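Local coordinates for protein glutathione S-transferase (Sulfitobacter, PDB 4GF0) that binds glutathione and, as a glutathione S-transferase homologue, probably transfers it to electrophilic substrates, at residues T5-P10 with P43-I48; N49-V54 with I64-G69. One frame throughout, in Å; residues are numbered along the deposited sequence.

In the fold
Both contacts lie within the thioredoxin-like N-terminal domain of the glutathione S-transferase fold, their centres about 8 Å apart and each reaching the same mixed sheet. Contact 1 packs the 43-48 segment, with its short helix, on the inner strand 4-8; it is mostly buried and made by two tyrosines and an isoleucine, with no hydrogen bond across it. Contact 2 ties the loop that follows to strand 64-66, at one edge of the sheet within the chain, and to the start of helix 68-78; it is only partly buried, polar, and borders both glutathione and the second subunit. The two contacts join through Tyr45 and the backbone of Arg53.

Contact 1 (T5-P10 with P43-I48); sequences TLYFTP and PDYLAI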
loop_
_atom_site.group_PDB
_atom_site.type_symbol
_atom_site.label_atom_id
_atom_site.label_comp_id
_atom_site.label_asym_id
_atom_site.label_seq_id
_atom_site.Cartn_x
_atom_site.Cartn_y
_atom_site.Cartn_z
ATOM N N THR A 5 -5.545 -19.874 4.564
ATOM C CA THR A 5 -4.745 -20.356 3.447
ATOM C C THR A 5 -4.049 -19.171 2.808
ATOM O O THR A 5 -4.694 -18.193 2.424
ATOM C CB THR A 5 -5.621 -21.047 2.398
ATOM O OG1 THR A 5 -6.377 -22.086 3.024
ATOM C CG2 THR A 5 -4.754 -21.653 1.293
ATOM N N LEU A 6 -2.728 -19.255 2.690
ATOM C CA LEU A 6 -1.963 -18.152 2.131
ATOM C C LEU A 6 -1.396 -18.569 0.794
ATOM O O LEU A 6 -0.639 -19.532 0.720
ATOM C CB LEU A 6 -0.804 -17.789 3.053
ATOM C CG LEU A 6 0.126 -16.706 2.496
ATOM C CD1 LEU A 6 -0.595 -15.367 2.454
ATOM C CD2 LEU A 6 1.375 -16.616 3.375
ATOM N N TYR A 7 -1.743 -17.829 -0.254
ATOM C CA TYR A 7 -1.138 -18.048 -1.561
ATOM C C TYR A 7 0.133 -17.207 -1.629
ATOM O O TYR A 7 0.094 -16.006 -1.408
ATOM C CB TYR A 7 -2.123 -17.641 -2.656
ATOM C CG TYR A 7 -3.354 -18.505 -2.634
ATOM C CD1 TYR A 7 -4.422 -18.215 -1.797
ATOM C CD2 TYR A 7 -3.431 -19.642 -3.426
ATOM C CE1 TYR A 7 -5.549 -19.040 -1.768
ATOM C CE2 TYR A 7 -4.546 -20.452 -3.404
ATOM C CZ TYR A 7 -5.593 -20.150 -2.576
ATOM O OH TYR A 7 -6.698 -20.970 -2.567
ATOM N N PHE A 8 1.252 -17.853 -1.925
ATOM C CA PHE A 8 2.545 -17.196 -1.837
ATOM C C PHE A 8 3.475 -17.730 -2.909
ATOM O O PHE A 8 3.208 -18.756 -3.545
ATOM C CB PHE A 8 3.177 -17.483 -0.467
ATOM C CG PHE A 8 3.894 -18.801 -0.409
ATOM C CD1 PHE A 8 3.183 -19.983 -0.216
ATOM C CD2 PHE A 8 5.276 -18.873 -0.573
ATOM C CE1 PHE A 8 3.841 -21.210 -0.180
ATOM C CE2 PHE A 8 5.926 -20.093 -0.553
ATOM C CZ PHE A 8 5.210 -21.261 -0.351
ATOM N N THR A 9 4.601 -17.045 -3.080
ATOM C CA THR A 9 5.641 -17.500 -3.987
ATOM C C THR A 9 6.950 -17.227 -3.270
ATOM O O THR A 9 7.110 -16.145 -2.702
ATOM C CB THR A 9 5.587 -16.715 -5.299
ATOM O OG1 THR A 9 4.305 -16.905 -5.912
ATOM C CG2 THR A 9 6.688 -17.172 -6.264
ATOM N N PRO A 10 7.876 -18.200 -3.268
ATOM C CA PRO A 10 9.120 -17.979 -2.517
ATOM C C PRO A 10 9.827 -16.713 -2.997
ATOM O O PRO A 10 9.792 -16.421 -4.197
ATOM C CB PRO A 10 9.957 -19.217 -2.853
ATOM C CG PRO A 10 8.937 -20.276 -3.191
ATOM C CD PRO A 10 7.834 -19.533 -3.900
ATOM N N PRO A 43 -6.245 -18.427 -15.596
ATOM C CA PRO A 43 -7.627 -18.440 -15.092
ATOM C C PRO A 43 -7.831 -18.999 -13.681
ATOM O O PRO A 43 -8.565 -18.382 -12.908
ATOM C CB PRO A 43 -8.350 -19.326 -16.109
ATOM C CG PRO A 43 -7.655 -19.021 -17.391
ATOM C CD PRO A 43 -6.199 -18.755 -17.036
ATOM N N ASP A 44 -7.218 -20.134 -13.349
ATOM C CA ASP A 44 -7.416 -20.738 -12.030
ATOM C C ASP A 44 -7.019 -19.800 -10.893
ATOM O O ASP A 44 -7.746 -19.659 -9.894
ATOM C CB ASP A 44 -6.641 -22.054 -11.898
ATOM C CG ASP A 44 -7.321 -23.207 -12.606
ATOM O OD1 ASP A 44 -8.507 -23.071 -12.971
ATOM O OD2 ASP A 44 -6.667 -24.257 -12.783
ATOM N N TYR A 45 -5.862 -19.168 -11.029
ATOM C CA TYR A 45 -5.428 -18.242 -9.991
ATOM C C TYR A 45 -6.162 -16.900 -10.085
ATOM O O TYR A 45 -6.472 -16.286 -9.066
ATOM C CB TYR A 45 -3.913 -18.021 -10.005
ATOM C CG TYR A 45 -3.518 -17.225 -8.801
ATOM C CD1 TYR A 45 -3.636 -17.776 -7.536
ATOM C CD2 TYR A 45 -3.112 -15.904 -8.908
ATOM C CE1 TYR A 45 -3.314 -17.047 -6.408
ATOM C CE2 TYR A 45 -2.789 -15.163 -7.781
ATOM C CZ TYR A 45 -2.883 -15.743 -6.536
ATOM O OH TYR A 45 -2.572 -15.010 -5.405
ATOM N N LEU A 46 -6.447 -16.449 -11.303
ATOM C CA LEU A 46 -7.184 -15.195 -11.473
ATOM C C LEU A 46 -8.577 -15.248 -10.844
ATOM O O LEU A 46 -9.124 -14.211 -10.468
ATOM C CB LEU A 46 -7.275 -14.785 -12.948
ATOM C CG LEU A 46 -5.978 -14.351 -13.646
ATOM C CD1 LEU A 46 -6.230 -14.039 -15.116
ATOM C CD2 LEU A 46 -5.360 -13.150 -12.956
ATOM N N ALA A 47 -9.149 -16.449 -10.725
ATOM C CA ALA A 47 -10.432 -16.625 -10.046
ATOM C C ALA A 47 -10.270 -16.386 -8.547
ATOM O O ALA A 47 -11.232 -16.077 -7.843
ATOM C CB ALA A 47 -11.003 -18.021 -10.308
ATOM N N ILE A 48 -9.043 -16.526 -8.059
ATOM C CA ILE A 48 -8.760 -16.270 -6.653
ATOM C C ILE A 48 -8.393 -14.806 -6.464
ATOM O O ILE A 48 -8.979 -14.114 -5.638
ATOM C CB ILE A 48 -7.630 -17.183 -6.135
ATOM C CG1 ILE A 48 -8.101 -18.641 -6.178
ATOM C CG2 ILE A 48 -7.212 -16.785 -4.713
ATOM C CD1 ILE A 48 -7.033 -19.651 -5.813
#
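Tyr7 of strand 4-8 meets Tyr45 and Ile48 of the 43-48 segment, where the short helix 43-46 packs on the sheet of the thioredoxin-like domain that opens glutathione S-transferases. The Tyr7 side chain leaves the strand toward the helix, and with CG anti to its carbonyl carbon (chi1 -64°) the ring extends to Ile48. Ile48 crosses it at about a right angle and touches with two branches. Its CG2 methyl sits over one face, a CH-pi contact 4.3 Å from the Tyr7 ring centroid and displaced toward the rim, while its CD1 lies by the phenol end, 3.6 Å from Tyr7 CE2. The hydroxyl of Tyr7 is not left to this methyl alone, since it also hydrogen-bonds Arg58 of the neighbouring strand 56-58.

Tyr45 comes alongside the root of the same ring, the two tyrosines sliding past each other in opposite directions. Its CG stands anti to the backbone N (chi1 -172°), which carries the phenol inward although its first bond points neither at the strand nor away from it. The ring planes are inclined at 59° with centroids 6.0 Å apart, an oblique pair in which Tyr45 CE1 lies 4.0 Å from Tyr7 CD2. That carbon of Tyr7 is at the edge of the Tyr45 ring, in its plane. Replacing Tyr7 by alanine would probably open a gap beneath Ile48 CG2 and along the edge of Tyr45, and deprive Arg58 of its hydroxyl partner. Tyr45 passes beyond the Tyr7 ring to hydrogen-bond Arg53 O in the glutathione-binding loop, which holds the tip of the phenol in place. The same OH packs 3.8 Å from Tyr7 CB.

Contact 2 (N49-V54 with I64-G69); sequences NPKGRV and ILTETG. With GSH (glutathione), chain D.
Bent at chi3 (-77°), the Lys51 chain brings NZ to Thr66 and Glu67, while Glu67 folds at chi2 (-68°) to return its carboxylate toward the loop. Lys51 and Thr66 meet tip to tip, NZ donating to Thr66 OG1 at 2.8 Å. Glu67 crosses the lysine at about a right angle; its OE2 takes the salt bridge from Lys51 NZ at 2.9 Å through the anti lone pair. The other oxygen, Glu67 OE1, accepts from the glutathione N1 at 2.8 Å, so lysine and ligand amine grip the carboxylate at different oxygens. This is the glutathione site of the thioredoxin-like domain: Glu67 is the N-cap residue of helix 68-78, and Thr68 N and OG1 both donate to ligand O11, a carboxylate the helix start would probably favour. Val54 pairs with the ligand backbone in both directions, its N giving to O2 and its O receiving from N2. Asn49 shapes the loop: OD1 accepts from Lys51 N in an Asx turn, the donor above the carbonyl plane, and ND2 reaches Arg53 O at 2.9 Å. The Thr66 CG2 methyl rests 3.5 Å from Asn49 CG.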
loop_
_atom_site.group_PDB
_atom_site.type_symbol
_atom_site.label_atom_id
_atom_site.label_comp_id
_atom_site.label_asym_id
_atom_site.label_seq_id
_atom_site.Cartn_x
_atom_site.Cartn_y
_atom_site.Cartn_z
ATOM N N ASN A 49 -7.422 -14.338 -7.240
ATOM C CA ASN A 49 -7.047 -12.931 -7.232
ATOM C C ASN A 49 -6.979 -12.392 -8.650
ATOM O O ASN A 49 -6.006 -12.648 -9.367
ATOM C CB ASN A 49 -5.699 -12.716 -6.543
ATOM C CG ASN A 49 -5.298 -11.249 -6.518
ATOM O OD1 ASN A 49 -6.116 -10.369 -6.819
ATOM N ND2 ASN A 49 -4.047 -10.975 -6.143
ATOM N N PRO A 50 -8.015 -11.643 -9.065
ATOM C CA PRO A 50 -8.073 -11.102 -10.430
ATOM C C PRO A 50 -6.879 -10.208 -10.775
ATOM O O PRO A 50 -6.613 -9.999 -11.957
ATOM C CB PRO A 50 -9.361 -10.274 -10.420
ATOM C CG PRO A 50 -10.204 -10.890 -9.356
ATOM C CD PRO A 50 -9.244 -11.357 -8.301
ATOM N N LYS A 51 -6.179 -9.683 -9.769
ATOM C CA LYS A 51 -4.995 -8.861 -10.026
ATOM C C LYS A 51 -3.776 -9.695 -10.416
ATOM O O LYS A 51 -2.784 -9.157 -10.915
ATOM C CB LYS A 51 -4.684 -7.969 -8.815
ATOM C CG LYS A 51 -5.732 -6.888 -8.600
ATOM C CD LYS A 51 -5.480 -6.095 -7.327
ATOM C CE LYS A 51 -5.898 -6.881 -6.096
ATOM N NZ LYS A 51 -5.774 -6.017 -4.874
ATOM N N GLY A 52 -3.846 -11.003 -10.181
ATOM C CA GLY A 52 -2.795 -11.910 -10.617
ATOM C C GLY A 52 -1.506 -11.737 -9.835
ATOM O O GLY A 52 -0.414 -11.880 -10.394
ATOM N N ARG A 53 -1.629 -11.419 -8.550
ATOM C CA ARG A 53 -0.459 -11.207 -7.701
ATOM C C ARG A 53 -0.538 -12.073 -6.468
ATOM O O ARG A 53 -1.625 -12.508 -6.077
ATOM C CB ARG A 53 -0.357 -9.746 -7.237
ATOM C CG ARG A 53 -0.548 -8.702 -8.306
ATOM C CD ARG A 53 0.607 -8.640 -9.296
ATOM N NE ARG A 53 0.363 -7.554 -10.248
ATOM C CZ ARG A 53 0.570 -6.272 -9.965
ATOM N NH1 ARG A 53 1.053 -5.927 -8.771
ATOM N NH2 ARG A 53 0.303 -5.335 -10.868
ATOM N N VAL A 54 0.613 -12.308 -5.843
ATOM C CA VAL A 54 0.634 -12.856 -4.487
ATOM C C VAL A 54 1.115 -11.722 -3.571
ATOM O O VAL A 54 1.888 -10.865 -4.001
ATOM C CB VAL A 54 1.554 -14.105 -4.375
ATOM C CG1 VAL A 54 1.000 -15.253 -5.206
ATOM C CG2 VAL A 54 2.973 -13.771 -4.822
ATOM N N ILE A 64 -11.666 -14.045 0.082
ATOM C CA ILE A 64 -10.279 -13.815 -0.327
ATOM C C ILE A 64 -9.902 -12.365 -0.050
ATOM O O ILE A 64 -10.615 -11.444 -0.467
ATOM C CB ILE A 64 -10.065 -14.078 -1.846
ATOM C CG1 ILE A 64 -10.532 -15.486 -2.240
ATOM C CG2 ILE A 64 -8.600 -13.833 -2.240
ATOM C CD1 ILE A 64 -9.662 -16.610 -1.699
ATOM N N LEU A 65 -8.785 -12.166 0.645
ATOM C CA LEU A 65 -8.216 -10.834 0.851
ATOM C C LEU A 65 -6.924 -10.688 0.054
ATOM O O LEU A 65 -6.179 -11.655 -0.132
ATOM C CB LEU A 65 -7.913 -10.606 2.330
ATOM C CG LEU A 65 -9.101 -10.720 3.291
ATOM C CD1 LEU A 65 -8.580 -10.626 4.736
ATOM C CD2 LEU A 65 -10.104 -9.615 3.012
ATOM N N THR A 66 -6.665 -9.477 -0.418
ATOM C CA THR A 66 -5.415 -9.172 -1.115
ATOM C C THR A 66 -4.777 -7.915 -0.551
ATOM O O THR A 66 -5.426 -7.172 0.197
ATOM C CB THR A 66 -5.625 -8.938 -2.619
ATOM O OG1 THR A 66 -6.491 -7.809 -2.810
ATOM C CG2 THR A 66 -6.242 -10.173 -3.276
ATOM N N GLU A 67 -3.528 -7.686 -0.977
ATOM C CA GLU A 67 -2.657 -6.545 -0.615
ATOM C C GLU A 67 -1.917 -6.785 0.688
ATOM O O GLU A 67 -2.511 -6.819 1.766
ATOM C CB GLU A 67 -3.382 -5.193 -0.585
ATOM C CG GLU A 67 -4.026 -4.793 -1.914
ATOM C CD GLU A 67 -3.015 -4.480 -3.010
ATOM O OE1 GLU A 67 -1.855 -4.119 -2.693
ATOM O OE2 GLU A 67 -3.388 -4.582 -4.199
ATOM N N THR A 68 -0.605 -6.944 0.572
ATOM C CA THR A 68 0.228 -7.298 1.714
ATOM C C THR A 68 -0.097 -6.491 2.977
ATOM O O THR A 68 -0.307 -7.066 4.047
ATOM C CB THR A 68 1.704 -7.132 1.341
ATOM O OG1 THR A 68 1.999 -8.003 0.240
ATOM C CG2 THR A 68 2.618 -7.493 2.518
ATOM N N GLY A 69 -0.161 -5.168 2.864
ATOM C CA GLY A 69 -0.357 -4.346 4.050
ATOM C C GLY A 69 -1.693 -4.612 4.719
ATOM O O GLY A 69 -1.807 -4.575 5.950
HETATM N N1 GSH D . 0.586 -4.196 -4.027
HETATM C CA1 GSH D . 0.704 -5.636 -3.970
HETATM C C1 GSH D . 0.889 -6.076 -2.553
HETATM O O11 GSH D . 0.386 -7.162 -2.154
HETATM O O12 GSH D . 1.571 -5.375 -1.757
HETATM C CB1 GSH D . 1.907 -6.091 -4.761
HETATM C CG1 GSH D . 1.714 -7.578 -5.069
HETATM C CD1 GSH D . 2.766 -8.022 -6.091
HETATM O OE1 GSH D . 3.033 -7.323 -7.070
HETATM N N2 GSH D . 3.452 -9.293 -5.882
HETATM C CA2 GSH D . 4.437 -9.733 -6.841
HETATM C C2 GSH D . 3.721 -10.550 -7.883
HETATM O O2 GSH D . 2.717 -11.189 -7.597
HETATM C CB2 GSH D . 5.486 -10.573 -6.185
HETATM S SG2 GSH D . 6.451 -9.571 -5.067
HETATM N N3 GSH D . 4.193 -10.588 -9.261
HETATM C CA3 GSH D . 3.466 -11.405 -10.225
HETATM C C3 GSH D . 3.374 -10.722 -11.567
HETATM O O31 GSH D . 3.580 -9.479 -11.666
HETATM O O32 GSH D . 3.068 -11.396 -12.602
#